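Local coordinates for protein LRIM1 (Anopheles gambiae, PDB 3O53) that acts in a heterodimeric complex with APL1C that regulates complement-like immunity in the mosquito, its leucine-rich repeat domain being described here, at residues S47-A52 with E72-E77; L87-V92 with A106-I111; I125-N130 with L149-N154. All blocks are in the same frame, centred on the assembly; numbering follows the deposited sequence.

Contact 1 of 3, residues S47-A52 with E72-E77; sequences SQISAA and ETLDLE
Ile49 and Leu74 provide the apolar part of this contact, lying side by side and pointing the same way, with Ile49 CG2 3.8 Å from Leu74 CD1. Leu74 CG stands anti to the backbone N (chi1 176°), and the second torsion (chi2 57°) then sets CD1 beside Ile49. Further along, Ala51 sits over the backbone, its CB 3.7 Å from Asp75 O, and Leu76 turns CD2 toward the same alanine.

The polar part runs entirely through water, with no direct hydrogen bond between the segments. Water 3 accepts from Ala51 N at 3.0 Å and donates to Asp75 O over a short distance. Water 1 takes the N-H of Asp75 at 3.2 Å and lies 2.8 Å from Ile49 O. Within 72-77 Asp75 OD1 accepts from Glu77 N in an Asx turn; Ser50, at the N-cap of helix 51-54, bonds through OG to Asp53 N, just past its segment.

Strand 73-76 pairs directly with strand 91-97. Toward 47-52, where the CA atoms of Ile49 and Leu74 are 7.4 Å apart, waters link the two backbones where no direct hydrogen bond forms, so successive leucine-rich repeat turns are joined by a hydrated seam backed by aliphatic contact.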
ATOM      1  N   SER A  47     -15.914 -21.160   4.712  1.00 42.31           N
ATOM      2  CA  SER A  47     -14.489 -21.443   4.767  1.00 38.12           C
ATOM      3  C   SER A  47     -13.914 -21.581   3.368  1.00 38.41           C
ATOM      4  O   SER A  47     -12.700 -21.660   3.194  1.00 44.95           O
ATOM      5  CB  SER A  47     -14.229 -22.726   5.556  1.00 45.92           C
ATOM      6  OG  SER A  47     -14.620 -23.861   4.803  1.00 56.44           O
ATOM      7  N   GLN A  48     -14.781 -21.617   2.366  1.00 45.27           N
ATOM      8  CA  GLN A  48     -14.310 -21.679   0.993  1.00 50.80           C
ATOM      9  C   GLN A  48     -15.425 -21.405  -0.001  1.00 49.03           C
ATOM     10  O   GLN A  48     -16.601 -21.606   0.285  1.00 55.27           O
ATOM     11  CB  GLN A  48     -13.679 -23.044   0.710  1.00 63.90           C
ATOM     12  CG  GLN A  48     -14.453 -24.211   1.290  1.00 84.72           C
ATOM     13  CD  GLN A  48     -13.709 -25.524   1.153  1.00 97.07           C
ATOM     14  OE1 GLN A  48     -13.469 -26.003   0.045  1.00106.45           O
ATOM     15  NE2 GLN A  48     -13.345 -26.117   2.284  1.00 92.94           N
ATOM     16  N   ILE A  49     -15.036 -20.934  -1.174  1.00 43.69           N
ATOM     17  CA  ILE A  49     -15.967 -20.750  -2.269  1.00 52.30           C
ATOM     18  C   ILE A  49     -15.184 -20.918  -3.554  1.00 49.03           C
ATOM     19  O   ILE A  49     -14.039 -20.492  -3.641  1.00 49.18           O
ATOM     20  CB  ILE A  49     -16.638 -19.363  -2.221  1.00 50.85           C
ATOM     21  CG1 ILE A  49     -17.719 -19.259  -3.295  1.00 57.91           C
ATOM     22  CG2 ILE A  49     -15.603 -18.264  -2.392  1.00 44.48           C
ATOM     23  CD1 ILE A  49     -18.766 -18.187  -3.015  1.00 56.47           C
ATOM     24  N   SER A  50     -15.794 -21.546  -4.547  1.00 53.16           N
ATOM     25  CA  SER A  50     -15.102 -21.801  -5.797  1.00 53.40           C
ATOM     26  C   SER A  50     -15.662 -20.925  -6.900  1.00 50.31           C
ATOM     27  O   SER A  50     -16.840 -20.568  -6.891  1.00 55.39           O
ATOM     28  CB  SER A  50     -15.244 -23.267  -6.193  1.00 55.15           C
ATOM     29  OG  SER A  50     -16.516 -23.508  -6.762  1.00 47.56           O
ATOM     30  N   ALA A  51     -14.808 -20.579  -7.851  1.00 44.51           N
ATOM     31  CA  ALA A  51     -15.245 -19.886  -9.048  1.00 49.85           C
ATOM     32  C   ALA A  51     -16.381 -20.664  -9.715  1.00 45.50           C
ATOM     33  O   ALA A  51     -17.333 -20.072 -10.207  1.00 39.28           O
ATOM     34  CB  ALA A  51     -14.078 -19.719 -10.010  1.00 54.47           C
ATOM     35  N   ALA A  52     -16.282 -21.992  -9.718  1.00 36.81           N
ATOM     36  CA  ALA A  52     -17.294 -22.834 -10.366  1.00 42.42           C
ATOM     37  C   ALA A  52     -18.678 -22.587  -9.780  1.00 42.96           C
ATOM     38  O   ALA A  52     -19.669 -22.553 -10.504  1.00 52.54           O
ATOM     39  CB  ALA A  52     -16.918 -24.315 -10.238  1.00 51.53           C
ATOM     40  N   GLU A  72      -6.382 -20.372   2.947  1.00 35.50           N
ATOM     41  CA  GLU A  72      -5.563 -20.845   1.837  1.00 40.03           C
ATOM     42  C   GLU A  72      -5.816 -20.041   0.561  1.00 36.45           C
ATOM     43  O   GLU A  72      -5.706 -18.820   0.568  1.00 38.44           O
ATOM     44  CB  GLU A  72      -5.798 -22.340   1.604  1.00 57.47           C
ATOM     45  CG  GLU A  72      -5.249 -23.217   2.716  1.00 66.87           C
ATOM     46  CD  GLU A  72      -5.531 -24.694   2.496  1.00 78.66           C
ATOM     47  OE1 GLU A  72      -4.715 -25.523   2.943  1.00 74.59           O
ATOM     48  OE2 GLU A  72      -6.564 -25.028   1.877  1.00 87.47           O
ATOM     49  N   THR A  73      -6.173 -20.715  -0.528  1.00 33.74           N
ATOM     50  CA  THR A  73      -6.282 -20.051  -1.827  1.00 38.50           C
ATOM     51  C   THR A  73      -7.719 -19.642  -2.173  1.00 41.61           C
ATOM     52  O   THR A  73      -8.642 -20.449  -2.097  1.00 44.79           O
ATOM     53  CB  THR A  73      -5.714 -20.951  -2.947  1.00 40.10           C
ATOM     54  OG1 THR A  73      -4.312 -21.149  -2.728  1.00 43.67           O
ATOM     55  CG2 THR A  73      -5.918 -20.317  -4.312  1.00 38.57           C
ATOM     56  N   LEU A  74      -7.900 -18.373  -2.530  1.00 35.69           N
ATOM     57  CA  LEU A  74      -9.165 -17.889  -3.071  1.00 34.40           C
ATOM     58  C   LEU A  74      -8.941 -17.564  -4.542  1.00 39.45           C
ATOM     59  O   LEU A  74      -8.333 -16.540  -4.879  1.00 36.66           O
ATOM     60  CB  LEU A  74      -9.652 -16.632  -2.325  1.00 31.57           C
ATOM     61  CG  LEU A  74     -10.932 -16.028  -2.919  1.00 32.07           C
ATOM     62  CD1 LEU A  74     -12.037 -17.078  -2.943  1.00 37.56           C
ATOM     63  CD2 LEU A  74     -11.390 -14.780  -2.166  1.00 33.10           C
ATOM     64  N   ASP A  75      -9.415 -18.444  -5.418  1.00 36.52           N
ATOM     65  CA  ASP A  75      -9.140 -18.322  -6.841  1.00 35.09           C
ATOM     66  C   ASP A  75     -10.413 -17.978  -7.584  1.00 38.10           C
ATOM     67  O   ASP A  75     -11.272 -18.824  -7.795  1.00 40.19           O
ATOM     68  CB  ASP A  75      -8.541 -19.620  -7.403  1.00 40.69           C
ATOM     69  CG  ASP A  75      -8.091 -19.478  -8.853  1.00 45.70           C
ATOM     70  OD1 ASP A  75      -8.515 -18.514  -9.534  1.00 41.99           O
ATOM     71  OD2 ASP A  75      -7.315 -20.336  -9.316  1.00 54.60           O
ATOM     72  N   LEU A  76     -10.533 -16.715  -7.969  1.00 36.34           N
ATOM     73  CA  LEU A  76     -11.708 -16.244  -8.688  1.00 38.86           C
ATOM     74  C   LEU A  76     -11.294 -15.631 -10.012  1.00 42.33           C
ATOM     75  O   LEU A  76     -11.969 -14.746 -10.535  1.00 45.97           O
ATOM     76  CB  LEU A  76     -12.440 -15.203  -7.856  1.00 34.06           C
ATOM     77  CG  LEU A  76     -12.849 -15.700  -6.475  1.00 40.93           C
ATOM     78  CD1 LEU A  76     -13.577 -14.586  -5.735  1.00 43.12           C
ATOM     79  CD2 LEU A  76     -13.724 -16.945  -6.593  1.00 39.11           C
ATOM     80  N   GLU A  77     -10.173 -16.106 -10.543  1.00 33.47           N
ATOM     81  CA  GLU A  77      -9.609 -15.562 -11.769  1.00 40.28           C
ATOM     82  C   GLU A  77     -10.580 -15.736 -12.933  1.00 39.01           C
ATOM     83  O   GLU A  77     -10.586 -14.934 -13.873  1.00 39.23           O
ATOM     84  CB  GLU A  77      -8.285 -16.262 -12.083  1.00 51.13           C
ATOM     85  CG  GLU A  77      -7.530 -15.672 -13.259  1.00 67.65           C
ATOM     86  CD  GLU A  77      -6.163 -16.308 -13.455  1.00 76.32           C
ATOM     87  OE1 GLU A  77      -5.416 -16.448 -12.461  1.00 53.97           O
ATOM     88  OE2 GLU A  77      -5.834 -16.664 -14.607  1.00 92.13           O
TER
HETATM   89  O   HOH W   1     -11.295 -20.704  -4.073  1.00 39.74           O
HETATM   90  O   HOH W   2     -11.976 -21.131  -1.518  1.00 49.53           O
HETATM   91  O   HOH W   3     -11.905 -21.265  -7.798  1.00 43.54           O

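Contact 2 of 3, residues L87-V92 with A106-I111; sequences LNNNYV and AANNNI
Asn109 reaches across to Leu87 and Val92, joining two successive turns of the leucine-rich repeat solenoid; both it and Asn90 occupy the asparagine position of the leucine-rich repeat consensus. In the tightly packed part, the Asn109 amide uses both ends. ND2 donates to Leu87 O at 2.9 Å, nearly straight at 171°, and OD1 accepts from Val92 N at 2.9 Å, in the carbonyl plane and on a lone pair. With CG anti to the carbonyl carbon (chi1 -83°), this buried amide lies against the backbone of the preceding turn. Apolar side chains add to this: Leu87 CD2 presses on Ala106 CB at 3.6 Å, and Val92 and Ile111 lie side by side. The backbones also bond directly, Asn89 N giving to Ala107 O and Asn110 N to Val92 O.

The other side is more open and relies on polar side chains. Asn89 and Asn108 run side by side, their amide planes 37° apart, and Asn108 ND2 donates to Asn89 OD1 at 2.9 Å. Asn108 OD1 in turn takes a bond from Asn129 ND2 one turn on. Tyr91 is exposed, and its neighbour Asn110 is a known N-glycosylation site that carries no glycan in this structure. Asn88 OD1 accepts from Ala107 N at 2.8 Å. Leu87 O is gripped twice, for Asn90 ND2, from its own turn, approaches at 3.0 Å from the opposite face of the carbonyl plane to Asn109 ND2.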
ATOM      1  N   LEU A  87     -12.884  -9.083   0.320  1.00 36.91           N
ATOM      2  CA  LEU A  87     -12.707 -10.210   1.230  1.00 39.42           C
ATOM      3  C   LEU A  87     -11.999  -9.774   2.507  1.00 39.60           C
ATOM      4  O   LEU A  87     -11.328 -10.573   3.151  1.00 31.90           O
ATOM      5  CB  LEU A  87     -11.926 -11.341   0.567  1.00 34.55           C
ATOM      6  CG  LEU A  87     -10.492 -11.010   0.165  1.00 35.71           C
ATOM      7  CD1 LEU A  87      -9.575 -12.212   0.365  1.00 33.04           C
ATOM      8  CD2 LEU A  87     -10.482 -10.528  -1.276  1.00 35.14           C
ATOM      9  N   ASN A  88     -12.156  -8.503   2.864  1.00 36.87           N
ATOM     10  CA  ASN A  88     -11.653  -7.989   4.132  1.00 38.05           C
ATOM     11  C   ASN A  88     -12.000  -8.948   5.264  1.00 38.90           C
ATOM     12  O   ASN A  88     -13.114  -9.474   5.323  1.00 34.89           O
ATOM     13  CB  ASN A  88     -12.266  -6.618   4.451  1.00 34.74           C
ATOM     14  CG  ASN A  88     -11.670  -5.485   3.625  1.00 45.76           C
ATOM     15  OD1 ASN A  88     -10.660  -5.649   2.947  1.00 39.01           O
ATOM     16  ND2 ASN A  88     -12.303  -4.316   3.694  1.00 47.75           N
ATOM     17  N   ASN A  89     -11.047  -9.147   6.170  1.00 37.53           N
ATOM     18  CA  ASN A  89     -11.271  -9.924   7.384  1.00 38.60           C
ATOM     19  C   ASN A  89     -11.600 -11.379   7.085  1.00 42.58           C
ATOM     20  O   ASN A  89     -12.699 -11.863   7.372  1.00 45.72           O
ATOM     21  CB  ASN A  89     -12.358  -9.268   8.233  1.00 40.94           C
ATOM     22  CG  ASN A  89     -11.999  -7.852   8.611  1.00 46.70           C
ATOM     23  OD1 ASN A  89     -10.985  -7.611   9.270  1.00 44.51           O
ATOM     24  ND2 ASN A  89     -12.812  -6.899   8.177  1.00 52.19           N
ATOM     25  N   ASN A  90     -10.627 -12.056   6.485  1.00 35.10           N
ATOM     26  CA  ASN A  90     -10.657 -13.501   6.314  1.00 35.02           C
ATOM     27  C   ASN A  90      -9.258 -14.028   6.614  1.00 34.99           C
ATOM     28  O   ASN A  90      -8.473 -13.342   7.262  1.00 41.87           O
ATOM     29  CB  ASN A  90     -11.107 -13.875   4.902  1.00 38.64           C
ATOM     30  CG  ASN A  90     -12.609 -13.816   4.742  1.00 47.64           C
ATOM     31  OD1 ASN A  90     -13.322 -14.748   5.108  1.00 42.15           O
ATOM     32  ND2 ASN A  90     -13.100 -12.712   4.197  1.00 44.62           N
ATOM     33  N   TYR A  91      -8.942 -15.235   6.153  1.00 37.68           N
ATOM     34  CA  TYR A  91      -7.624 -15.819   6.402  1.00 38.27           C
ATOM     35  C   TYR A  91      -6.924 -16.216   5.119  1.00 39.21           C
ATOM     36  O   TYR A  91      -6.055 -17.082   5.127  1.00 39.45           O
ATOM     37  CB  TYR A  91      -7.741 -17.052   7.297  1.00 39.15           C
ATOM     38  CG  TYR A  91      -8.430 -16.775   8.613  1.00 51.06           C
ATOM     39  CD1 TYR A  91      -7.865 -15.918   9.546  1.00 51.85           C
ATOM     40  CD2 TYR A  91      -9.645 -17.368   8.919  1.00 55.66           C
ATOM     41  CE1 TYR A  91      -8.488 -15.659  10.746  1.00 57.50           C
ATOM     42  CE2 TYR A  91     -10.277 -17.117  10.117  1.00 63.94           C
ATOM     43  CZ  TYR A  91      -9.695 -16.261  11.027  1.00 60.18           C
ATOM     44  OH  TYR A  91     -10.324 -16.009  12.220  1.00 58.23           O
ATOM     45  N   VAL A  92      -7.300 -15.592   4.014  1.00 32.67           N
ATOM     46  CA  VAL A  92      -6.746 -15.976   2.719  1.00 32.80           C
ATOM     47  C   VAL A  92      -5.225 -15.821   2.681  1.00 31.88           C
ATOM     48  O   VAL A  92      -4.684 -14.840   3.178  1.00 29.08           O
ATOM     49  CB  VAL A  92      -7.398 -15.161   1.576  1.00 35.10           C
ATOM     50  CG1 VAL A  92      -6.736 -15.477   0.249  1.00 31.46           C
ATOM     51  CG2 VAL A  92      -8.896 -15.463   1.516  1.00 37.37           C
ATOM     52  N   ALA A 106      -8.919  -6.362   0.383  1.00 35.18           N
ATOM     53  CA  ALA A 106      -8.459  -7.629   0.942  1.00 37.30           C
ATOM     54  C   ALA A 106      -7.548  -7.390   2.135  1.00 36.75           C
ATOM     55  O   ALA A 106      -6.536  -8.064   2.302  1.00 32.36           O
ATOM     56  CB  ALA A 106      -7.753  -8.457  -0.121  1.00 29.76           C
ATOM     57  N   ALA A 107      -7.921  -6.422   2.961  1.00 29.97           N
ATOM     58  CA  ALA A 107      -7.188  -6.124   4.178  1.00 30.99           C
ATOM     59  C   ALA A 107      -7.467  -7.201   5.219  1.00 30.91           C
ATOM     60  O   ALA A 107      -8.508  -7.862   5.180  1.00 28.29           O
ATOM     61  CB  ALA A 107      -7.601  -4.730   4.716  1.00 25.39           C
ATOM     62  N   ASN A 108      -6.536  -7.373   6.150  1.00 28.91           N
ATOM     63  CA  ASN A 108      -6.754  -8.253   7.291  1.00 33.71           C
ATOM     64  C   ASN A 108      -6.962  -9.699   6.881  1.00 33.89           C
ATOM     65  O   ASN A 108      -7.901 -10.360   7.319  1.00 33.61           O
ATOM     66  CB  ASN A 108      -7.939  -7.754   8.119  1.00 33.42           C
ATOM     67  CG  ASN A 108      -7.782  -6.303   8.512  1.00 38.56           C
ATOM     68  OD1 ASN A 108      -6.666  -5.793   8.584  1.00 40.03           O
ATOM     69  ND2 ASN A 108      -8.889  -5.627   8.760  1.00 43.98           N
ATOM     70  N   ASN A 109      -6.067 -10.185   6.032  1.00 30.06           N
ATOM     71  CA  ASN A 109      -6.018 -11.598   5.706  1.00 28.98           C
ATOM     72  C   ASN A 109      -4.635 -12.163   6.061  1.00 27.03           C
ATOM     73  O   ASN A 109      -3.941 -11.584   6.888  1.00 28.99           O
ATOM     74  CB  ASN A 109      -6.373 -11.805   4.233  1.00 27.99           C
ATOM     75  CG  ASN A 109      -7.873 -11.832   4.004  1.00 34.70           C
ATOM     76  OD1 ASN A 109      -8.474 -12.899   3.951  1.00 32.45           O
ATOM     77  ND2 ASN A 109      -8.484 -10.658   3.872  1.00 31.77           N
ATOM     78  N   ASN A 110      -4.263 -13.302   5.472  1.00 29.43           N
ATOM     79  CA  ASN A 110      -2.915 -13.871   5.626  1.00 32.91           C
ATOM     80  C   ASN A 110      -2.142 -13.798   4.305  1.00 32.27           C
ATOM     81  O   ASN A 110      -1.284 -14.642   4.040  1.00 28.13           O
ATOM     82  CB  ASN A 110      -2.974 -15.362   6.009  1.00 34.69           C
ATOM     83  CG  ASN A 110      -3.636 -15.620   7.348  1.00 48.01           C
ATOM     84  OD1 ASN A 110      -4.214 -14.719   7.960  1.00 47.60           O
ATOM     85  ND2 ASN A 110      -3.559 -16.878   7.804  1.00 63.90           N
ATOM     86  N   ILE A 111      -2.448 -12.809   3.474  1.00 28.11           N
ATOM     87  CA  ILE A 111      -2.044 -12.864   2.071  1.00 29.57           C
ATOM     88  C   ILE A 111      -0.544 -12.705   1.859  1.00 30.79           C
ATOM     89  O   ILE A 111       0.068 -11.762   2.350  1.00 27.55           O
ATOM     90  CB  ILE A 111      -2.798 -11.814   1.229  1.00 30.10           C
ATOM     91  CG1 ILE A 111      -4.257 -12.241   1.035  1.00 37.31           C
ATOM     92  CG2 ILE A 111      -2.109 -11.612  -0.125  1.00 21.83           C
ATOM     93  CD1 ILE A 111      -5.163 -11.122   0.532  1.00 31.27           C
TER

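Contact 3 of 3, residues I125-N130 with L149-N154; sequences IYLANN and LDLKLN
Asn154 CG stands anti to the carbonyl carbon (chi1 -83°), beside its own backbone N; its amide bonds to Leu127 O, an asparagine link between neighbouring turns of a leucine-rich repeat solenoid. Lys152 runs past Ala128 and then bends at the last torsion (chi4 -74°), which brings NZ round to Asp150.

Asn154 ND2 spends its two hydrogens on two turns. One goes to Leu127 O at 3.0 Å with an N-H...O angle of 166°, the other to Leu151 O at 3.1 Å; both acceptors lie in the amide plane. Leu127 O also accepts from Asn130 ND2, which arrives from the opposite face of its carbonyl plane, so a buried oxygen is held between two asparagines. Asn130 ND2 divides itself likewise, with Ala106 O of the preceding turn as its second acceptor.

Parallel backbone pairing accompanies this. Asp150 N donates to Ile125 O, Leu127 N to Asp150 O, and, beyond the strands, Asn129 N to Lys152 O. In the core of the solenoid, Ile125 CG2 meets Leu149 CD1 at 3.7 Å, while Leu127 and Leu151 lie side by side.

On the opposite face, Tyr126 stacks on His105, and Asp150 pairs with Lys152. Its OD1 accepts from Lys152 N in an Asx turn, and its OD2 offers the syn lone pair to Lys152 NZ in a 3.0 Å salt bridge. Ala128 CB packs against Lys152, 3.6 Å from CG. Water 4 joins the two segments: it accepts from Ala128 N at 2.9 Å, donates to Asp150 OD2 at 2.7 Å, and lies in the plane of the Tyr126 ring, at its edge.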
ATOM      1  N   ILE A 125      -6.164  -1.102  -4.995  1.00 29.06           N
ATOM      2  CA  ILE A 125      -5.802  -2.336  -4.295  1.00 29.36           C
ATOM      3  C   ILE A 125      -5.545  -2.063  -2.818  1.00 29.17           C
ATOM      4  O   ILE A 125      -4.655  -1.295  -2.469  1.00 32.27           O
ATOM      5  CB  ILE A 125      -4.539  -2.959  -4.908  1.00 27.77           C
ATOM      6  CG1 ILE A 125      -4.830  -3.436  -6.337  1.00 32.97           C
ATOM      7  CG2 ILE A 125      -4.022  -4.121  -4.024  1.00 25.73           C
ATOM      8  CD1 ILE A 125      -3.585  -3.813  -7.130  1.00 32.31           C
ATOM      9  N   TYR A 126      -6.337  -2.702  -1.961  1.00 26.34           N
ATOM     10  CA  TYR A 126      -6.269  -2.489  -0.526  1.00 30.79           C
ATOM     11  C   TYR A 126      -5.794  -3.764   0.152  1.00 27.63           C
ATOM     12  O   TYR A 126      -6.564  -4.695   0.301  1.00 25.06           O
ATOM     13  CB  TYR A 126      -7.653  -2.114   0.015  1.00 31.34           C
ATOM     14  CG  TYR A 126      -8.189  -0.817  -0.541  1.00 32.96           C
ATOM     15  CD1 TYR A 126      -8.006   0.374   0.139  1.00 38.84           C
ATOM     16  CD2 TYR A 126      -8.875  -0.782  -1.751  1.00 35.31           C
ATOM     17  CE1 TYR A 126      -8.497   1.573  -0.360  1.00 45.01           C
ATOM     18  CE2 TYR A 126      -9.374   0.422  -2.261  1.00 39.98           C
ATOM     19  CZ  TYR A 126      -9.175   1.588  -1.559  1.00 45.12           C
ATOM     20  OH  TYR A 126      -9.652   2.786  -2.050  1.00 46.71           O
ATOM     21  N   LEU A 127      -4.532  -3.791   0.572  1.00 22.57           N
ATOM     22  CA  LEU A 127      -3.943  -4.992   1.149  1.00 24.84           C
ATOM     23  C   LEU A 127      -3.316  -4.751   2.525  1.00 28.06           C
ATOM     24  O   LEU A 127      -2.360  -5.431   2.903  1.00 28.44           O
ATOM     25  CB  LEU A 127      -2.866  -5.542   0.202  1.00 22.38           C
ATOM     26  CG  LEU A 127      -3.384  -6.213  -1.076  1.00 26.41           C
ATOM     27  CD1 LEU A 127      -2.236  -6.414  -2.084  1.00 25.07           C
ATOM     28  CD2 LEU A 127      -4.061  -7.539  -0.738  1.00 27.12           C
ATOM     29  N   ALA A 128      -3.832  -3.791   3.276  1.00 23.39           N
ATOM     30  CA  ALA A 128      -3.271  -3.514   4.593  1.00 31.03           C
ATOM     31  C   ALA A 128      -3.316  -4.783   5.440  1.00 33.67           C
ATOM     32  O   ALA A 128      -4.243  -5.571   5.330  1.00 28.63           O
ATOM     33  CB  ALA A 128      -4.032  -2.407   5.286  1.00 29.34           C
ATOM     34  N   ASN A 129      -2.299  -4.971   6.276  1.00 32.05           N
ATOM     35  CA  ASN A 129      -2.324  -5.992   7.318  1.00 26.53           C
ATOM     36  C   ASN A 129      -2.410  -7.399   6.748  1.00 27.14           C
ATOM     37  O   ASN A 129      -3.386  -8.112   6.972  1.00 28.85           O
ATOM     38  CB  ASN A 129      -3.495  -5.757   8.282  1.00 29.48           C
ATOM     39  CG  ASN A 129      -3.329  -6.528   9.578  1.00 34.27           C
ATOM     40  OD1 ASN A 129      -2.218  -6.916   9.930  1.00 28.99           O
ATOM     41  ND2 ASN A 129      -4.425  -6.750  10.293  1.00 32.52           N
ATOM     42  N   ASN A 130      -1.386  -7.776   5.995  1.00 25.26           N
ATOM     43  CA  ASN A 130      -1.293  -9.092   5.414  1.00 29.19           C
ATOM     44  C   ASN A 130       0.136  -9.616   5.633  1.00 34.55           C
ATOM     45  O   ASN A 130       0.820  -9.154   6.538  1.00 32.12           O
ATOM     46  CB  ASN A 130      -1.677  -9.033   3.937  1.00 25.22           C
ATOM     47  CG  ASN A 130      -3.180  -9.107   3.732  1.00 32.12           C
ATOM     48  OD1 ASN A 130      -3.798 -10.130   4.003  1.00 28.32           O
ATOM     49  ND2 ASN A 130      -3.776  -8.012   3.260  1.00 27.41           N
ATOM     50  N   LEU A 149      -2.617   2.070  -4.045  1.00 26.84           N
ATOM     51  CA  LEU A 149      -2.003   0.849  -3.532  1.00 29.37           C
ATOM     52  C   LEU A 149      -1.694   1.002  -2.061  1.00 27.58           C
ATOM     53  O   LEU A 149      -0.814   1.775  -1.675  1.00 27.47           O
ATOM     54  CB  LEU A 149      -0.718   0.513  -4.292  1.00 25.48           C
ATOM     55  CG  LEU A 149      -0.002  -0.777  -3.853  1.00 27.11           C
ATOM     56  CD1 LEU A 149      -0.947  -1.985  -3.844  1.00 26.47           C
ATOM     57  CD2 LEU A 149       1.180  -1.064  -4.752  1.00 24.55           C
ATOM     58  N   ASP A 150      -2.420   0.257  -1.240  1.00 23.54           N
ATOM     59  CA  ASP A 150      -2.212   0.294   0.197  1.00 27.11           C
ATOM     60  C   ASP A 150      -1.572  -1.010   0.644  1.00 26.60           C
ATOM     61  O   ASP A 150      -2.205  -2.058   0.616  1.00 26.11           O
ATOM     62  CB  ASP A 150      -3.533   0.515   0.937  1.00 27.56           C
ATOM     63  CG  ASP A 150      -3.336   0.654   2.437  1.00 34.56           C
ATOM     64  OD1 ASP A 150      -2.177   0.820   2.875  1.00 27.10           O
ATOM     65  OD2 ASP A 150      -4.335   0.600   3.181  1.00 33.07           O
ATOM     66  N   LEU A 151      -0.306  -0.937   1.043  1.00 25.64           N
ATOM     67  CA  LEU A 151       0.422  -2.106   1.528  1.00 27.89           C
ATOM     68  C   LEU A 151       0.910  -1.906   2.960  1.00 29.25           C
ATOM     69  O   LEU A 151       1.858  -2.548   3.389  1.00 23.93           O
ATOM     70  CB  LEU A 151       1.612  -2.421   0.609  1.00 28.84           C
ATOM     71  CG  LEU A 151       1.237  -3.074  -0.722  1.00 22.67           C
ATOM     72  CD1 LEU A 151       2.332  -2.891  -1.774  1.00 23.79           C
ATOM     73  CD2 LEU A 151       0.935  -4.563  -0.517  1.00 24.74           C
ATOM     74  N   LYS A 152       0.252  -1.029   3.709  1.00 25.88           N
ATOM     75  CA  LYS A 152       0.664  -0.774   5.086  1.00 26.95           C
ATOM     76  C   LYS A 152       0.529  -2.016   5.964  1.00 25.37           C
ATOM     77  O   LYS A 152      -0.269  -2.912   5.676  1.00 19.38           O
ATOM     78  CB  LYS A 152      -0.143   0.387   5.685  1.00 29.00           C
ATOM     79  CG  LYS A 152      -1.574   0.045   6.094  1.00 26.96           C
ATOM     80  CD  LYS A 152      -2.143   1.193   6.955  1.00 35.95           C
ATOM     81  CE  LYS A 152      -3.630   1.039   7.236  1.00 49.13           C
ATOM     82  NZ  LYS A 152      -4.449   1.355   6.031  1.00 50.94           N
ATOM     83  N   LEU A 153       1.300  -2.052   7.049  1.00 20.82           N
ATOM     84  CA  LEU A 153       1.257  -3.159   8.008  1.00 22.13           C
ATOM     85  C   LEU A 153       1.540  -4.496   7.343  1.00 22.15           C
ATOM     86  O   LEU A 153       0.926  -5.504   7.665  1.00 26.21           O
ATOM     87  CB  LEU A 153      -0.097  -3.230   8.736  1.00 27.59           C
ATOM     88  CG  LEU A 153      -0.424  -2.065   9.682  1.00 34.30           C
ATOM     89  CD1 LEU A 153      -1.837  -2.206  10.249  1.00 32.80           C
ATOM     90  CD2 LEU A 153       0.597  -1.980  10.818  1.00 32.19           C
ATOM     91  N   ASN A 154       2.464  -4.512   6.403  1.00 27.15           N
ATOM     92  CA  ASN A 154       2.930  -5.787   5.885  1.00 26.02           C
ATOM     93  C   ASN A 154       4.368  -6.015   6.338  1.00 24.70           C
ATOM     94  O   ASN A 154       4.817  -5.414   7.307  1.00 29.81           O
ATOM     95  CB  ASN A 154       2.740  -5.859   4.362  1.00 20.97           C
ATOM     96  CG  ASN A 154       1.322  -6.260   3.985  1.00 24.29           C
ATOM     97  OD1 ASN A 154       0.962  -7.435   4.041  1.00 26.75           O
ATOM     98  ND2 ASN A 154       0.508  -5.286   3.611  1.00 19.24           N
TER
HETATM   99  O   HOH W   4      -5.809  -1.675   2.724  1.00 26.89           O

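The three contacts follow one another along the chain and along the leucine-rich repeat solenoid, each closing before the next opens. Centres of contacts 1 and 2 are 13 Å apart, those of contacts 2 and 3 10 Å, and those of contacts 1 and 3 21 Å. Contact 1 includes strand 73-76, an outer strand of the short parallel sheet; its neighbour 91-97 opens inside contact 2, where Leu74 packs on Leu87 and Val92. Contact 2 lies just after strands 84-86 and 103-105, whereas contact 3 includes the ends of strands 123-126 and 146-150; the two meet directly through Ala106 with Tyr126 and Asn130. Bonds passed from turn to turn thus give the domain one continuous, extended body.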